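Uncharacterized protein (Bacteroides ovatus, PDB 4IRT) is of unknown function but, as a beta-propeller protein with BNR-like repeats, is a putative neuraminidase that may act on glycans. Local coordinates at residues 123-128 / 140-145; 71-76 / 91-96; 203-208 / 244-249. One frame throughout, in Å; residues are numbered along the deposited sequence. Where two conformers were deposited one is given.

Contact 1: 123-128 / 140-145; sequences NVTYPE and VYRSGS
Strands 124-128 and 140-143 pair as the first hairpin of a four-stranded antiparallel propeller blade, and Asn123 and Ser145 tie its end together. In one of its two conformers, Ser145 OG donates to Asn123 OD1 over 2.6 Å, tilted from the amide carbonyl plane, and Gly144 N donates to Asn123 O at 2.8 Å with an N-H...O angle of 166°. Anti to the carbonyl carbon (chi1 -62°), Asn123 CG is set beside the backbone N, and OD1 beyond it meets Ser145 OG. An alanine at Asn123 would probably leave that Ser145 OG without this acceptor, although the backbone bond to Gly144 would remain. Thr125 and Arg142 form a hydrogen-bonded pair, and so do Glu128 and Val140; between them a beta bulge shifts the register by one residue. On the face of Thr125, one Arg142 conformer runs alongside the threonine, and Tyr126 CE2 lies over one face of its guanidinium, 3.9 Å from Arg142 NH1. The planes are 72° apart, NH1 meeting the tyrosine's edge. A water joins Arg142 NH1 to Tyr126 OH. On the other face both methyls of Val124 touch Tyr141 CD2, each at 3.9 Å. Tyr141 OH bonds to Asp120 O. Strand 151-157 continues the sheet beyond 137-143, while Trp181 of strand 178-185, in the next blade, packs on Glu128, Val140 and Arg142.

Contact 2: 71-76 / 91-96; sequences DAHNII and DHHGHP. With EDO (1,2-ethanediol), chain L.
Asp71 OD1 is gripped by two donors of His73, while the other oxygen of the same carboxylate reaches across to His93. His73 ND1 meets OD1 at 2.8 Å on its syn lone pair, and His73 N approaches on the anti side, closing an Asx turn. His93 ND1 donates to Asp71 OD2 over 2.8 Å, in the plane of its own ring, with the carboxylate turned 81° to that ring. Both imidazoles are thus fixed by one carboxylate, and they stack face to face, centroids 3.9 Å apart and planes at 20°. His73 CG sits over the centre of the His93 ring, whereas His93 CE1 lies nearer the rim of His73. Anti to the backbone N (chi1 -168°), His93 CG carries its ring to the His73 side. His93 CB lies 3.3 Å from Asn74 OD1. The two segments are loops of a propeller blade, one leading into strand 76-80 and the other leaving strand 86-90, and the Asp71-Asn74 type I turn presents the carboxylate. Asn74 ND2 points almost straight at Asp91 OD1 (2.9 Å), in its amide plane but above that of the carboxylate; OD1 also accepts from Asn68 N. The backbone of Asp91 is held by its N bonding to Ile75 O. One water donates to both His73 O and His92 O. Asp91 OD2 accepts from ethanediol O2 at 2.7 Å, and C1 of this diol, probably from the crystallisation liquor, lies over the centre of the His95 ring.

Contact 3: 203-208 / 244-249; sequences VETNHD and LPQNCE
Asp208 and Leu244 meet where strand 206-214 of a propeller blade begins and the loop after its outermost strand, 239-242, runs back alongside it. Asp208 N donates to Leu244 O at 2.9 Å, and Leu244 N returns a bond to Asp208 OD1 at 3.1 Å, reaching that oxygen on its anti side. The other carboxylate oxygen, Asp208 OD2, accepts from His207 ND1 over 2.8 Å; the bond lies in the imidazole plane but comes from above the carboxylate. At the far side of the same ring, His207 NE2 is paired with Glu199 OE1, so both ring nitrogens are engaged by carboxylates, which fixes the rotation of the ring. His207 CG, between the backbone N and the carbonyl carbon (chi1 59°), carries the ring alongside Gln246, whose amide is only 19° from parallel to it. His207 CB comes to 3.3 Å from Leu244 O. At the other end of the contact, the 3-10 turn 203-205 offers Glu204 O, which accepts from Asn247 N at 2.9 Å. Asn206 O lies 3.1 Å from a water that can donate to it and that accepts from Cys248 N, while Gln246 CA makes a CH...O approach to the same carbonyl. Asn206 OD1 is satisfied by Arg198 NE and its ND2 by Leu250 O and Asn252 OD1; Thr205 OG1 bonds to His202 O and Thr200 N. The extended Gln246 chain carries OE1 to 3.3 Å from Thr205 CB.

Overall arrangement
Contacts 1 and 2 adjoin each other, their centres about 9 Å apart on the same side of the chain's centre. The loop 91-96 runs beside strand 124-128: Val124 N lies 2.8 Å from His95 O, and Val124 O 2.9 Å from Gly94 N, both probable hydrogen bonds. Tyr126 OH comes to 3.1 Å from His73 CD2, bringing the aromatic end of contact 1 against the histidine stack of contact 2. Contact 3 stands apart in another blade, its centre about 23 Å from that of contact 1 and 25 Å from that of contact 2. No catalytic residues can be assigned here, and the ethanediol at contact 2 is no evidence for a substrate site.

Contact 1: 123-128 / 140-145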
loop_
_atom_site.group_PDB
_atom_site.type_symbol
_atom_site.label_atom_id
_atom_site.label_comp_id
_atom_site.label_asym_id
_atom_site.label_seq_id
_atom_site.Cartn_x
_atom_site.Cartn_y
_atom_site.Cartn_z
ATOM N N ASN A 123 -20.576 0.048 0.631
ATOM C CA ASN A 123 -19.951 -0.649 -0.494
ATOM C C ASN A 123 -18.480 -0.339 -0.583
ATOM O O ASN A 123 -18.023 0.316 -1.521
ATOM C CB ASN A 123 -20.604 -0.234 -1.819
ATOM C CG ASN A 123 -22.065 -0.595 -1.879
ATOM O OD1 ASN A 123 -22.429 -1.673 -2.337
ATOM N ND2 ASN A 123 -22.914 0.295 -1.384
ATOM N N VAL A 124 -17.744 -0.830 0.402
ATOM C CA VAL A 124 -16.347 -0.471 0.620
ATOM C C VAL A 124 -15.453 -1.537 0.024
ATOM O O VAL A 124 -15.765 -2.747 0.098
ATOM C CB VAL A 124 -16.063 -0.414 2.136
ATOM C CG1 VAL A 124 -14.584 -0.262 2.423
ATOM C CG2 VAL A 124 -16.902 0.675 2.802
ATOM N N THR A 125 -14.346 -1.085 -0.569
ATOM C CA THR A 125 -13.250 -1.976 -0.938
ATOM C C THR A 125 -11.951 -1.205 -0.659
ATOM O O THR A 125 -11.942 0.009 -0.755
ATOM C CB THR A 125 -13.295 -2.406 -2.429
ATOM O OG1 THR A 125 -14.626 -2.825 -2.803
ATOM C CG2 THR A 125 -12.340 -3.601 -2.735
ATOM N N TYR A 126 -10.876 -1.922 -0.332
ATOM C CA TYR A 126 -9.519 -1.360 -0.209
ATOM C C TYR A 126 -9.401 -0.266 0.869
ATOM O O TYR A 126 -9.057 0.877 0.573
ATOM C CB TYR A 126 -9.015 -0.819 -1.557
ATOM C CG TYR A 126 -9.110 -1.821 -2.686
ATOM C CD1 TYR A 126 -8.563 -3.100 -2.561
ATOM C CD2 TYR A 126 -9.759 -1.499 -3.866
ATOM C CE1 TYR A 126 -8.661 -4.027 -3.584
ATOM C CE2 TYR A 126 -9.851 -2.413 -4.905
ATOM C CZ TYR A 126 -9.299 -3.668 -4.761
ATOM O OH TYR A 126 -9.403 -4.559 -5.799
ATOM N N PRO A 127 -9.658 -0.629 2.141
ATOM C CA PRO A 127 -9.399 0.308 3.227
ATOM C C PRO A 127 -7.902 0.619 3.378
ATOM O O PRO A 127 -7.085 -0.306 3.339
ATOM C CB PRO A 127 -9.910 -0.444 4.466
ATOM C CG PRO A 127 -9.691 -1.917 4.101
ATOM C CD PRO A 127 -10.022 -1.982 2.634
ATOM N N GLU A 128 -7.570 1.904 3.516
ATOM C CA GLU A 128 -6.194 2.366 3.721
ATOM C C GLU A 128 -6.163 3.489 4.742
ATOM O O GLU A 128 -6.967 4.414 4.641
ATOM C CB GLU A 128 -5.582 2.943 2.434
ATOM C CG GLU A 128 -5.651 2.109 1.172
ATOM C CD GLU A 128 -5.428 2.959 -0.101
ATOM O OE1 GLU A 128 -4.719 3.976 -0.066
ATOM O OE2 GLU A 128 -6.010 2.647 -1.153
ATOM N N VAL A 140 -8.780 6.277 3.509
ATOM C CA VAL A 140 -9.176 6.294 2.120
ATOM C C VAL A 140 -9.733 4.926 1.756
ATOM O O VAL A 140 -9.222 3.896 2.218
ATOM C CB VAL A 140 -8.034 6.653 1.158
ATOM C CG1 VAL A 140 -8.542 6.609 -0.271
ATOM C CG2 VAL A 140 -7.483 8.024 1.472
ATOM N N TYR A 141 -10.782 4.923 0.937
ATOM C CA TYR A 141 -11.328 3.670 0.431
ATOM C C TYR A 141 -12.010 3.908 -0.905
ATOM O O TYR A 141 -12.246 5.061 -1.281
ATOM C CB TYR A 141 -12.294 3.047 1.456
ATOM C CG TYR A 141 -13.580 3.819 1.746
ATOM C CD1 TYR A 141 -13.569 4.902 2.605
ATOM C CD2 TYR A 141 -14.794 3.469 1.162
ATOM C CE1 TYR A 141 -14.720 5.607 2.890
ATOM C CE2 TYR A 141 -15.958 4.164 1.452
ATOM C CZ TYR A 141 -15.915 5.243 2.321
ATOM O OH TYR A 141 -17.062 5.968 2.634
ATOM N N ARG A 142 -12.299 2.799 -1.588
ATOM C CA ARG A 142 -13.077 2.826 -2.825
ATOM C C ARG A 142 -14.521 2.469 -2.500
ATOM O O ARG A 142 -14.825 1.417 -1.917
ATOM C CB ARG A 142 -12.562 1.853 -3.900
ATOM C CG ARG A 142 -13.334 1.981 -5.216
ATOM C CD ARG A 142 -13.003 0.934 -6.275
ATOM N NE ARG A 142 -13.609 -0.370 -6.026
ATOM C CZ ARG A 142 -13.276 -1.481 -6.688
ATOM N NH1 ARG A 142 -12.365 -1.423 -7.652
ATOM N NH2 ARG A 142 -13.852 -2.636 -6.404
ATOM N N SER A 143 -15.417 3.367 -2.866
ATOM C CA SER A 143 -16.833 3.143 -2.681
ATOM C C SER A 143 -17.481 2.735 -3.995
ATOM O O SER A 143 -17.302 3.411 -5.017
ATOM C CB SER A 143 -17.516 4.426 -2.199
ATOM O OG SER A 143 -18.905 4.175 -2.026
ATOM N N GLY A 144 -18.267 1.661 -3.968
ATOM C CA GLY A 144 -19.073 1.268 -5.147
ATOM C C GLY A 144 -19.023 -0.236 -5.351
ATOM O O GLY A 144 -18.109 -0.905 -4.884
ATOM N N SER A 145 -20.041 -0.755 -6.023
ATOM C CA SER A 145 -20.109 -2.167 -6.392
ATOM C C SER A 145 -20.416 -2.261 -7.887
ATOM O O SER A 145 -20.818 -1.269 -8.504
ATOM C CB SER A 145 -21.218 -2.882 -5.593
ATOM O OG SER A 145 -21.004 -2.797 -4.184
HETATM O O HOH W 1 -19.273 2.603 0.228
HETATM O O HOH W 2 -15.799 -0.651 -3.616
HETATM O O HOH W 3 -10.870 -4.061 -8.001
#

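Contact 2: 71-76 / 91-96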
loop_
_atom_site.group_PDB
_atom_site.type_symbol
_atom_site.label_atom_id
_atom_site.label_comp_id
_atom_site.label_asym_id
_atom_site.label_seq_id
_atom_site.Cartn_x
_atom_site.Cartn_y
_atom_site.Cartn_z
ATOM N N ASP A 71 -11.229 -14.760 -0.254
ATOM C CA ASP A 71 -11.157 -13.623 -1.182
ATOM C C ASP A 71 -9.968 -12.736 -0.810
ATOM O O ASP A 71 -9.995 -11.995 0.192
ATOM C CB ASP A 71 -12.466 -12.822 -1.142
ATOM C CG ASP A 71 -12.579 -11.827 -2.259
ATOM O OD1 ASP A 71 -11.549 -11.298 -2.717
ATOM O OD2 ASP A 71 -13.727 -11.514 -2.659
ATOM N N ALA A 72 -8.918 -12.803 -1.612
ATOM C CA ALA A 72 -7.696 -12.023 -1.359
ATOM C C ALA A 72 -7.884 -10.528 -1.405
ATOM O O ALA A 72 -6.960 -9.795 -1.055
ATOM C CB ALA A 72 -6.593 -12.440 -2.344
ATOM N N HIS A 73 -9.042 -10.038 -1.870
ATOM C CA HIS A 73 -9.334 -8.614 -1.757
ATOM C C HIS A 73 -9.542 -8.138 -0.333
ATOM O O HIS A 73 -9.361 -6.939 -0.032
ATOM C CB HIS A 73 -10.585 -8.232 -2.541
ATOM C CG HIS A 73 -10.421 -8.378 -4.021
ATOM N ND1 HIS A 73 -10.627 -9.569 -4.676
ATOM C CD2 HIS A 73 -10.047 -7.486 -4.967
ATOM C CE1 HIS A 73 -10.375 -9.406 -5.965
ATOM N NE2 HIS A 73 -10.050 -8.143 -6.170
ATOM N N ASN A 74 -9.968 -9.070 0.516
ATOM C CA ASN A 74 -10.599 -8.754 1.794
ATOM C C ASN A 74 -9.585 -8.475 2.944
ATOM O O ASN A 74 -9.698 -8.987 4.072
ATOM C CB ASN A 74 -11.569 -9.866 2.175
ATOM C CG ASN A 74 -12.823 -9.881 1.319
ATOM O OD1 ASN A 74 -12.758 -9.785 0.080
ATOM N ND2 ASN A 74 -13.973 -10.025 1.968
ATOM N N ILE A 75 -8.609 -7.631 2.622
ATOM C CA ILE A 75 -7.459 -7.385 3.495
ATOM C C ILE A 75 -7.770 -6.612 4.773
ATOM O O ILE A 75 -8.835 -5.999 4.915
ATOM C CB ILE A 75 -6.352 -6.649 2.717
ATOM C CG1 ILE A 75 -6.850 -5.270 2.239
ATOM C CG2 ILE A 75 -5.912 -7.505 1.546
ATOM C CD1 ILE A 75 -6.338 -4.141 3.072
ATOM N N ILE A 76 -6.801 -6.629 5.666
ATOM C CA ILE A 76 -6.789 -5.852 6.895
ATOM C C ILE A 76 -5.788 -4.697 6.711
ATOM O O ILE A 76 -4.598 -4.920 6.373
ATOM C CB ILE A 76 -6.258 -6.692 8.071
ATOM C CG1 ILE A 76 -7.092 -7.956 8.308
ATOM C CG2 ILE A 76 -6.168 -5.844 9.353
ATOM C CD1 ILE A 76 -6.258 -9.103 8.868
ATOM N N ASP A 91 -11.726 -6.848 5.737
ATOM C CA ASP A 91 -12.705 -7.804 5.212
ATOM C C ASP A 91 -13.790 -7.202 4.306
ATOM O O ASP A 91 -15.010 -7.423 4.519
ATOM C CB ASP A 91 -13.361 -8.573 6.376
ATOM C CG ASP A 91 -14.259 -9.699 5.882
ATOM O OD1 ASP A 91 -13.933 -10.289 4.827
ATOM O OD2 ASP A 91 -15.293 -9.966 6.514
ATOM N N HIS A 92 -13.356 -6.481 3.276
ATOM C CA HIS A 92 -14.275 -5.931 2.302
ATOM C C HIS A 92 -13.981 -6.331 0.857
ATOM O O HIS A 92 -12.827 -6.283 0.380
ATOM C CB HIS A 92 -14.226 -4.414 2.271
ATOM C CG HIS A 92 -14.224 -3.740 3.607
ATOM N ND1 HIS A 92 -13.056 -3.397 4.254
ATOM C CD2 HIS A 92 -15.239 -3.257 4.367
ATOM C CE1 HIS A 92 -13.355 -2.741 5.365
ATOM N NE2 HIS A 92 -14.669 -2.636 5.452
ATOM N N HIS A 93 -15.064 -6.541 0.124
ATOM C CA HIS A 93 -15.027 -6.566 -1.332
ATOM C C HIS A 93 -16.377 -6.128 -1.857
ATOM O O HIS A 93 -17.154 -6.941 -2.367
ATOM C CB HIS A 93 -14.639 -7.940 -1.841
ATOM C CG HIS A 93 -14.318 -7.959 -3.299
ATOM N ND1 HIS A 93 -14.061 -9.124 -3.987
ATOM C CD2 HIS A 93 -14.240 -6.956 -4.208
ATOM C CE1 HIS A 93 -13.815 -8.837 -5.251
ATOM N NE2 HIS A 93 -13.918 -7.530 -5.414
ATOM N N GLY A 94 -16.671 -4.849 -1.637
ATOM C CA GLY A 94 -17.944 -4.235 -1.935
ATOM C C GLY A 94 -18.972 -4.439 -0.833
ATOM O O GLY A 94 -20.104 -4.809 -1.120
ATOM N N HIS A 95 -18.576 -4.229 0.423
ATOM C CA HIS A 95 -19.394 -4.592 1.572
ATOM C C HIS A 95 -19.496 -3.421 2.522
ATOM O O HIS A 95 -18.673 -2.526 2.469
ATOM C CB HIS A 95 -18.760 -5.756 2.361
ATOM C CG HIS A 95 -18.761 -7.052 1.627
ATOM N ND1 HIS A 95 -17.661 -7.502 0.940
ATOM C CD2 HIS A 95 -19.716 -8.006 1.473
ATOM C CE1 HIS A 95 -17.936 -8.664 0.369
ATOM N NE2 HIS A 95 -19.171 -9.003 0.695
ATOM N N PRO A 96 -20.442 -3.483 3.470
ATOM C CA PRO A 96 -20.496 -2.414 4.463
ATOM C C PRO A 96 -19.194 -2.299 5.245
ATOM O O PRO A 96 -18.509 -3.301 5.465
ATOM C CB PRO A 96 -21.649 -2.853 5.377
ATOM C CG PRO A 96 -22.554 -3.602 4.454
ATOM C CD PRO A 96 -21.621 -4.369 3.548
HETATM C C1 EDO L . -17.448 -9.649 3.929
HETATM O O1 EDO L . -18.307 -10.807 4.126
HETATM C C2 EDO L . -17.936 -8.429 4.709
HETATM O O2 EDO L . -17.550 -8.486 6.098
HETATM O O HOH W 4 -10.658 -4.745 0.403
HETATM O O HOH W 5 -10.837 -5.018 3.265
#

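Contact 3: 203-208 / 244-249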
loop_
_atom_site.group_PDB
_atom_site.type_symbol
_atom_site.label_atom_id
_atom_site.label_comp_id
_atom_site.label_asym_id
_atom_site.label_seq_id
_atom_site.Cartn_x
_atom_site.Cartn_y
_atom_site.Cartn_z
ATOM N N VAL A 203 -8.117 -5.247 -17.623
ATOM C CA VAL A 203 -6.845 -4.776 -17.081
ATOM C C VAL A 203 -5.913 -4.161 -18.134
ATOM O O VAL A 203 -5.161 -3.226 -17.835
ATOM C CB VAL A 203 -6.122 -5.915 -16.331
ATOM C CG1 VAL A 203 -5.653 -7.013 -17.274
ATOM C CG2 VAL A 203 -4.952 -5.334 -15.524
ATOM N N GLU A 204 -5.937 -4.675 -19.365
ATOM C CA GLU A 204 -5.106 -4.100 -20.431
ATOM C C GLU A 204 -5.474 -2.677 -20.835
ATOM O O GLU A 204 -4.744 -2.068 -21.622
ATOM C CB GLU A 204 -5.084 -5.002 -21.683
ATOM C CG GLU A 204 -6.435 -5.161 -22.378
ATOM C CD GLU A 204 -7.272 -6.331 -21.871
ATOM O OE1 GLU A 204 -7.079 -6.777 -20.697
ATOM O OE2 GLU A 204 -8.163 -6.766 -22.673
ATOM N N THR A 205 -6.594 -2.168 -20.317
ATOM C CA THR A 205 -7.035 -0.817 -20.591
ATOM C C THR A 205 -6.586 0.180 -19.501
ATOM O O THR A 205 -7.015 1.334 -19.509
ATOM C CB THR A 205 -8.568 -0.719 -20.859
ATOM O OG1 THR A 205 -9.324 -0.869 -19.646
ATOM C CG2 THR A 205 -9.013 -1.759 -21.880
ATOM N N ASN A 206 -5.725 -0.259 -18.576
ATOM C CA ASN A 206 -5.006 0.672 -17.703
ATOM C C ASN A 206 -4.134 1.586 -18.583
ATOM O O ASN A 206 -3.574 1.144 -19.601
ATOM C CB ASN A 206 -4.035 -0.060 -16.761
ATOM C CG ASN A 206 -4.708 -0.847 -15.660
ATOM O OD1 ASN A 206 -5.893 -0.640 -15.299
ATOM N ND2 ASN A 206 -3.921 -1.771 -15.082
ATOM N N HIS A 207 -4.056 2.848 -18.200
ATOM C CA HIS A 207 -3.156 3.766 -18.863
ATOM C C HIS A 207 -2.809 4.951 -17.983
ATOM O O HIS A 207 -3.632 5.389 -17.167
ATOM C CB HIS A 207 -3.754 4.237 -20.193
ATOM C CG HIS A 207 -5.075 4.939 -20.069
ATOM N ND1 HIS A 207 -5.182 6.313 -19.996
ATOM C CD2 HIS A 207 -6.340 4.463 -20.054
ATOM C CE1 HIS A 207 -6.460 6.651 -19.928
ATOM N NE2 HIS A 207 -7.186 5.544 -19.959
ATOM N N ASP A 208 -1.583 5.452 -18.180
ATOM C CA ASP A 208 -1.052 6.672 -17.557
ATOM C C ASP A 208 -0.793 6.565 -16.051
ATOM O O ASP A 208 -1.346 5.704 -15.367
ATOM C CB ASP A 208 -1.986 7.876 -17.843
ATOM C CG ASP A 208 -2.105 8.172 -19.325
ATOM O OD1 ASP A 208 -1.064 8.255 -20.027
ATOM O OD2 ASP A 208 -3.253 8.317 -19.807
ATOM N N LEU A 244 1.570 6.774 -20.499
ATOM C CA LEU A 244 1.746 5.390 -20.895
ATOM C C LEU A 244 0.464 4.885 -21.494
ATOM O O LEU A 244 -0.608 5.087 -20.911
ATOM C CB LEU A 244 2.085 4.532 -19.657
ATOM C CG LEU A 244 3.464 4.788 -19.064
ATOM C CD1 LEU A 244 3.558 4.194 -17.667
ATOM C CD2 LEU A 244 4.554 4.236 -19.977
ATOM N N PRO A 245 0.558 4.176 -22.620
ATOM C CA PRO A 245 -0.644 3.764 -23.319
ATOM C C PRO A 245 -1.353 2.553 -22.686
ATOM O O PRO A 245 -0.816 1.877 -21.806
ATOM C CB PRO A 245 -0.092 3.382 -24.699
ATOM C CG PRO A 245 1.253 2.774 -24.355
ATOM C CD PRO A 245 1.784 3.717 -23.315
ATOM N N GLN A 246 -2.530 2.237 -23.214
ATOM C CA GLN A 246 -3.132 0.952 -22.933
ATOM C C GLN A 246 -2.240 -0.112 -23.592
ATOM O O GLN A 246 -1.434 0.216 -24.463
ATOM C CB GLN A 246 -4.544 0.913 -23.500
ATOM C CG GLN A 246 -5.448 1.985 -22.885
ATOM C CD GLN A 246 -6.889 1.868 -23.343
ATOM O OE1 GLN A 246 -7.412 0.767 -23.552
ATOM N NE2 GLN A 246 -7.547 3.018 -23.493
ATOM N N ASN A 247 -2.363 -1.354 -23.133
ATOM C CA ASN A 247 -1.638 -2.502 -23.686
ATOM C C ASN A 247 -0.111 -2.418 -23.571
ATOM O O ASN A 247 0.607 -2.874 -24.439
ATOM C CB ASN A 247 -2.076 -2.756 -25.127
ATOM C CG ASN A 247 -3.535 -3.113 -25.212
ATOM O OD1 ASN A 247 -3.932 -4.186 -24.777
ATOM N ND2 ASN A 247 -4.350 -2.201 -25.742
ATOM N N CYS A 248 0.384 -1.845 -22.474
ATOM C CA CYS A 248 1.807 -1.926 -22.195
ATOM C C CYS A 248 2.106 -2.633 -20.888
ATOM O O CYS A 248 3.212 -2.466 -20.316
ATOM C CB CYS A 248 2.498 -0.547 -22.287
ATOM S SG CYS A 248 2.152 0.569 -20.930
ATOM N N GLU A 249 1.143 -3.427 -20.427
ATOM C CA GLU A 249 1.261 -4.229 -19.198
ATOM C C GLU A 249 1.439 -3.344 -17.949
ATOM O O GLU A 249 2.067 -3.739 -16.967
ATOM C CB GLU A 249 2.434 -5.202 -19.305
ATOM C CG GLU A 249 2.464 -6.076 -20.525
ATOM C CD GLU A 249 1.239 -6.961 -20.712
ATOM O OE1 GLU A 249 0.389 -7.115 -19.796
ATOM O OE2 GLU A 249 1.162 -7.554 -21.816
HETATM O O HOH W 6 -1.160 -0.771 -20.129
#